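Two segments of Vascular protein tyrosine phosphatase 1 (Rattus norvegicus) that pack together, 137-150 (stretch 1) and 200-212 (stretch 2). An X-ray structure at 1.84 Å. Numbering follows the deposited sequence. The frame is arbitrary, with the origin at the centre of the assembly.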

# COMPACT_ATOMS: atom_id res chain seq x y z
N VAL A 137 7.05 -11.80 0.83
CA VAL A 137 5.68 -11.32 0.87
C VAL A 137 4.71 -12.48 0.93
O VAL A 137 4.75 -13.35 0.08
CB VAL A 137 5.39 -10.44 -0.36
CG1 VAL A 137 3.93 -10.05 -0.42
CG2 VAL A 137 6.26 -9.19 -0.28
N TYR A 138 3.85 -12.49 1.94
CA TYR A 138 2.81 -13.51 2.08
C TYR A 138 1.44 -12.89 1.83
O TYR A 138 0.46 -13.58 1.61
CB TYR A 138 2.82 -14.08 3.49
CG TYR A 138 3.83 -15.17 3.71
CD1 TYR A 138 5.18 -14.91 3.65
CD2 TYR A 138 3.42 -16.46 3.99
CE1 TYR A 138 6.11 -15.93 3.87
CE2 TYR A 138 4.33 -17.47 4.20
CZ TYR A 138 5.67 -17.20 4.15
OH TYR A 138 6.56 -18.22 4.37
N ALA A 139 1.38 -11.56 1.90
CA ALA A 139 0.12 -10.86 1.72
C ALA A 139 0.26 -9.73 0.73
O ALA A 139 1.17 -8.92 0.82
CB ALA A 139 -0.40 -10.33 3.06
N ILE A 140 -0.66 -9.68 -0.22
CA ILE A 140 -0.71 -8.55 -1.13
C ILE A 140 -2.03 -7.88 -0.89
O ILE A 140 -3.06 -8.54 -0.81
CB ILE A 140 -0.65 -9.00 -2.60
CG1 ILE A 140 0.76 -9.49 -2.94
CG2 ILE A 140 -1.08 -7.86 -3.52
CD1 ILE A 140 0.86 -10.08 -4.36
N VAL A 141 -1.99 -6.56 -0.78
CA VAL A 141 -3.22 -5.80 -0.69
C VAL A 141 -3.31 -5.00 -1.95
O VAL A 141 -2.44 -4.17 -2.23
CB VAL A 141 -3.20 -4.86 0.51
CG1 VAL A 141 -4.46 -3.99 0.53
CG2 VAL A 141 -3.11 -5.68 1.79
N MET A 142 -4.35 -5.25 -2.72
CA MET A 142 -4.52 -4.61 -4.00
C MET A 142 -5.73 -3.71 -3.91
O MET A 142 -6.83 -4.16 -3.59
CB MET A 142 -4.75 -5.65 -5.08
CG MET A 142 -5.11 -5.04 -6.40
SD MET A 142 -5.02 -6.27 -7.71
CE MET A 142 -5.48 -5.23 -9.10
N LEU A 143 -5.53 -2.43 -4.19
CA LEU A 143 -6.57 -1.45 -3.89
C LEU A 143 -7.08 -0.79 -5.14
O LEU A 143 -7.45 0.38 -5.14
CB LEU A 143 -6.04 -0.40 -2.92
CG LEU A 143 -5.58 -0.99 -1.59
CD1 LEU A 143 -4.65 -0.03 -0.89
CD2 LEU A 143 -6.79 -1.32 -0.72
N THR A 144 -7.10 -1.55 -6.22
CA THR A 144 -7.56 -1.03 -7.48
C THR A 144 -8.17 -2.16 -8.27
O THR A 144 -7.83 -3.32 -8.06
CB THR A 144 -6.40 -0.41 -8.29
OG1 THR A 144 -6.92 0.19 -9.48
CG2 THR A 144 -5.39 -1.47 -8.66
N LYS A 145 -9.08 -1.83 -9.17
CA LYS A 145 -9.42 -2.77 -10.20
C LYS A 145 -8.30 -2.62 -11.21
O LYS A 145 -7.64 -1.59 -11.25
CB LYS A 145 -10.74 -2.39 -10.86
CG LYS A 145 -11.93 -2.42 -9.93
CD LYS A 145 -13.22 -2.28 -10.74
CE LYS A 145 -14.43 -2.18 -9.84
NZ LYS A 145 -14.36 -0.99 -8.95
N CYS A 146 -8.09 -3.65 -12.02
CA CYS A 146 -7.11 -3.59 -13.09
C CYS A 146 -7.42 -2.49 -14.06
O CYS A 146 -6.53 -1.88 -14.64
CB CYS A 146 -7.06 -4.91 -13.83
SG CYS A 146 -6.36 -6.21 -12.85
N VAL A 147 -8.71 -2.24 -14.26
CA VAL A 147 -9.16 -1.21 -15.16
C VAL A 147 -10.17 -0.34 -14.45
O VAL A 147 -11.13 -0.83 -13.87
CB VAL A 147 -9.80 -1.82 -16.42
CG1 VAL A 147 -10.51 -0.75 -17.23
CG2 VAL A 147 -8.74 -2.53 -17.25
N GLU A 148 -9.95 0.97 -14.50
CA GLU A 148 -10.85 1.92 -13.85
C GLU A 148 -11.18 3.09 -14.78
O GLU A 148 -10.31 3.92 -15.08
CB GLU A 148 -10.24 2.44 -12.55
CG GLU A 148 -9.99 1.36 -11.51
CD GLU A 148 -9.95 1.91 -10.10
OE1 GLU A 148 -9.83 3.14 -9.94
OE2 GLU A 148 -10.03 1.11 -9.14
N GLN A 149 -12.40 3.09 -15.29
CA GLN A 149 -12.85 4.13 -16.20
C GLN A 149 -12.13 3.89 -17.47
O GLN A 149 -11.42 4.67 -17.99
CB GLN A 149 -12.46 5.44 -15.66
CG GLN A 149 -11.11 5.42 -15.10
CD GLN A 149 -10.68 6.78 -14.73
OE1 GLN A 149 -10.96 7.26 -13.63
NE2 GLN A 149 -10.04 7.45 -15.66
N GLY A 150 -12.24 2.67 -17.88
CA GLY A 150 -11.82 2.28 -19.21
C GLY A 150 -10.33 2.41 -19.41
O GLY A 150 -9.84 2.41 -20.55
N LEU A 200 0.49 -17.26 -0.44
CA LEU A 200 0.34 -15.84 -0.52
C LEU A 200 -1.14 -15.63 -0.62
O LEU A 200 -1.83 -16.36 -1.32
CB LEU A 200 1.07 -15.27 -1.74
CG LEU A 200 0.89 -13.75 -1.87
CD1 LEU A 200 2.17 -13.07 -2.35
CD2 LEU A 200 -0.29 -13.42 -2.77
N ARG A 201 -1.63 -14.67 0.14
CA ARG A 201 -3.02 -14.28 0.03
C ARG A 201 -3.05 -12.88 -0.51
O ARG A 201 -2.31 -12.00 -0.06
CB ARG A 201 -3.71 -14.33 1.40
CG ARG A 201 -5.12 -13.75 1.36
CD ARG A 201 -5.94 -14.26 2.52
NE ARG A 201 -5.99 -15.71 2.52
CZ ARG A 201 -6.47 -16.42 3.54
NH1 ARG A 201 -6.93 -15.80 4.62
NH2 ARG A 201 -6.48 -17.75 3.47
N GLN A 202 -3.94 -12.66 -1.47
CA GLN A 202 -4.09 -11.38 -2.08
C GLN A 202 -5.45 -10.86 -1.68
O GLN A 202 -6.47 -11.50 -1.94
CB GLN A 202 -4.04 -11.51 -3.60
CG GLN A 202 -4.22 -10.19 -4.31
CD GLN A 202 -4.68 -10.42 -5.74
OE1 GLN A 202 -5.45 -11.35 -6.00
NE2 GLN A 202 -4.21 -9.60 -6.67
N PHE A 203 -5.44 -9.71 -1.05
CA PHE A 203 -6.67 -9.05 -0.64
C PHE A 203 -6.96 -8.01 -1.68
O PHE A 203 -6.30 -6.98 -1.75
CB PHE A 203 -6.49 -8.42 0.73
CG PHE A 203 -6.13 -9.42 1.79
CD1 PHE A 203 -7.11 -9.99 2.59
CD2 PHE A 203 -4.82 -9.83 1.95
CE1 PHE A 203 -6.78 -10.92 3.56
CE2 PHE A 203 -4.48 -10.76 2.91
CZ PHE A 203 -5.46 -11.30 3.72
N HIS A 204 -7.94 -8.31 -2.52
CA HIS A 204 -8.26 -7.43 -3.61
C HIS A 204 -9.48 -6.60 -3.26
O HIS A 204 -10.61 -7.08 -3.33
CB HIS A 204 -8.51 -8.22 -4.89
CG HIS A 204 -8.57 -7.37 -6.11
ND1 HIS A 204 -8.62 -7.88 -7.39
CD2 HIS A 204 -8.55 -6.02 -6.25
CE1 HIS A 204 -8.65 -6.89 -8.26
NE2 HIS A 204 -8.60 -5.75 -7.59
N PHE A 205 -9.24 -5.36 -2.85
CA PHE A 205 -10.30 -4.42 -2.58
C PHE A 205 -10.76 -3.90 -3.93
O PHE A 205 -10.05 -3.15 -4.59
CB PHE A 205 -9.77 -3.26 -1.76
CG PHE A 205 -10.83 -2.42 -1.14
CD1 PHE A 205 -11.17 -1.19 -1.70
CD2 PHE A 205 -11.51 -2.86 -0.01
CE1 PHE A 205 -12.16 -0.41 -1.12
CE2 PHE A 205 -12.48 -2.08 0.57
CZ PHE A 205 -12.81 -0.85 0.01
N THR A 206 -11.95 -4.31 -4.34
CA THR A 206 -12.40 -4.00 -5.69
C THR A 206 -13.38 -2.84 -5.70
O THR A 206 -13.81 -2.40 -6.76
CB THR A 206 -13.11 -5.19 -6.29
OG1 THR A 206 -14.16 -5.60 -5.40
CG2 THR A 206 -12.15 -6.35 -6.49
N SER A 207 -13.72 -2.35 -4.52
CA SER A 207 -14.85 -1.44 -4.40
C SER A 207 -14.48 -0.00 -4.06
O SER A 207 -15.32 0.79 -3.68
CB SER A 207 -15.86 -1.98 -3.38
OG SER A 207 -15.26 -2.17 -2.12
N TRP A 208 -13.21 0.36 -4.21
CA TRP A 208 -12.87 1.76 -4.08
C TRP A 208 -13.52 2.51 -5.24
O TRP A 208 -13.43 2.07 -6.38
CB TRP A 208 -11.36 1.93 -4.14
CG TRP A 208 -10.90 3.22 -3.59
CD1 TRP A 208 -11.12 4.45 -4.11
CD2 TRP A 208 -10.14 3.41 -2.39
NE1 TRP A 208 -10.54 5.41 -3.31
CE2 TRP A 208 -9.92 4.79 -2.26
CE3 TRP A 208 -9.62 2.54 -1.43
CZ2 TRP A 208 -9.22 5.33 -1.18
CZ3 TRP A 208 -8.91 3.08 -0.37
CH2 TRP A 208 -8.72 4.46 -0.25
N PRO A 209 -14.19 3.64 -4.95
CA PRO A 209 -14.92 4.31 -6.04
C PRO A 209 -13.97 4.73 -7.15
O PRO A 209 -12.81 4.99 -6.89
CB PRO A 209 -15.53 5.53 -5.35
CG PRO A 209 -15.54 5.20 -3.87
CD PRO A 209 -14.31 4.36 -3.67
N ASP A 210 -14.46 4.80 -8.38
CA ASP A 210 -13.62 5.20 -9.50
C ASP A 210 -13.12 6.61 -9.28
O ASP A 210 -12.02 6.96 -9.71
CB ASP A 210 -14.39 5.09 -10.81
CG ASP A 210 -14.51 3.66 -11.29
OD1 ASP A 210 -13.75 2.80 -10.78
OD2 ASP A 210 -15.35 3.38 -12.16
N HIS A 211 -13.92 7.42 -8.60
CA HIS A 211 -13.53 8.77 -8.26
C HIS A 211 -13.75 9.00 -6.77
O HIS A 211 -14.74 8.55 -6.20
CB HIS A 211 -14.34 9.79 -9.06
CG HIS A 211 -14.20 9.63 -10.54
ND1 HIS A 211 -15.07 8.87 -11.29
CD2 HIS A 211 -13.28 10.12 -11.40
CE1 HIS A 211 -14.70 8.90 -12.56
NE2 HIS A 211 -13.62 9.66 -12.65
N GLY A 212 -12.81 9.71 -6.16
CA GLY A 212 -12.92 10.05 -4.76
C GLY A 212 -12.73 8.84 -3.87
O GLY A 212 -12.38 7.75 -4.34
O HOH W 1 -12.03 0.16 -7.61
O HOH W 2 -15.48 1.40 -8.53
O HOH W 3 -14.49 0.47 -11.40
O HOH W 4 -14.50 0.81 -13.98

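What holds the two backbones together? Residues 139–142 and 200–205 run side by side as parallel strands, their directions 13° apart. The hydrogen bonds alternate as parallel pairing demands: Arg-201 N donates to Tyr-138 O (2.8 Å), Ile-140 N to Arg-201 O (2.9 Å), Phe-203 N to Ile-140 O (2.7 Å), Met-142 N to Phe-203 O (2.8 Å) and Phe-205 N to Met-142 O (2.8 Å). Ile-140 thus bonds to both Arg-201 and Phe-203, and Met-142 to both Phe-203 and Phe-205.

Why does Leu-200 lose so much surface here? It lies just before the first bridged pair, Ala-139 with Arg-201, where its side chain meets two aliphatic neighbours. Its CD1 lies 3.8 Å from Ile-140 CD1 and 4.0 Å from Val-137 CG1, so the three exclude water together. Ile-140 in turn shares its sheet face with Gln-202, the CG2 of Ile-140 lying 4.0 Å from the CG of Gln-202.

What does Met-142 find farther along that face? Its fully extended side chain (t, t, t) lies across the imidazole of His-204, with SD over the ring face, 3.7 Å from the centroid, a favourable sulfur–aromatic arrangement. The ring edge does different work: His-204 NE2 donates a hydrogen bond to Thr-144 O at 2.6 Å, tying the loop that follows the first strand to the second strand.

How do the charged groups beyond the strands settle? Lys-145 reaches across so that NZ donates to Thr-206 O at 2.7 Å. Asp-210, among the most covered residues, does not form a salt bridge with it: Lys-145 NZ and Asp-210 OD1 stand 4.3 Å apart. Waters 2 and 3 link them instead, each accepting from Lys-145 NZ and donating to Asp-210 OD1, weakly in the case of water 2.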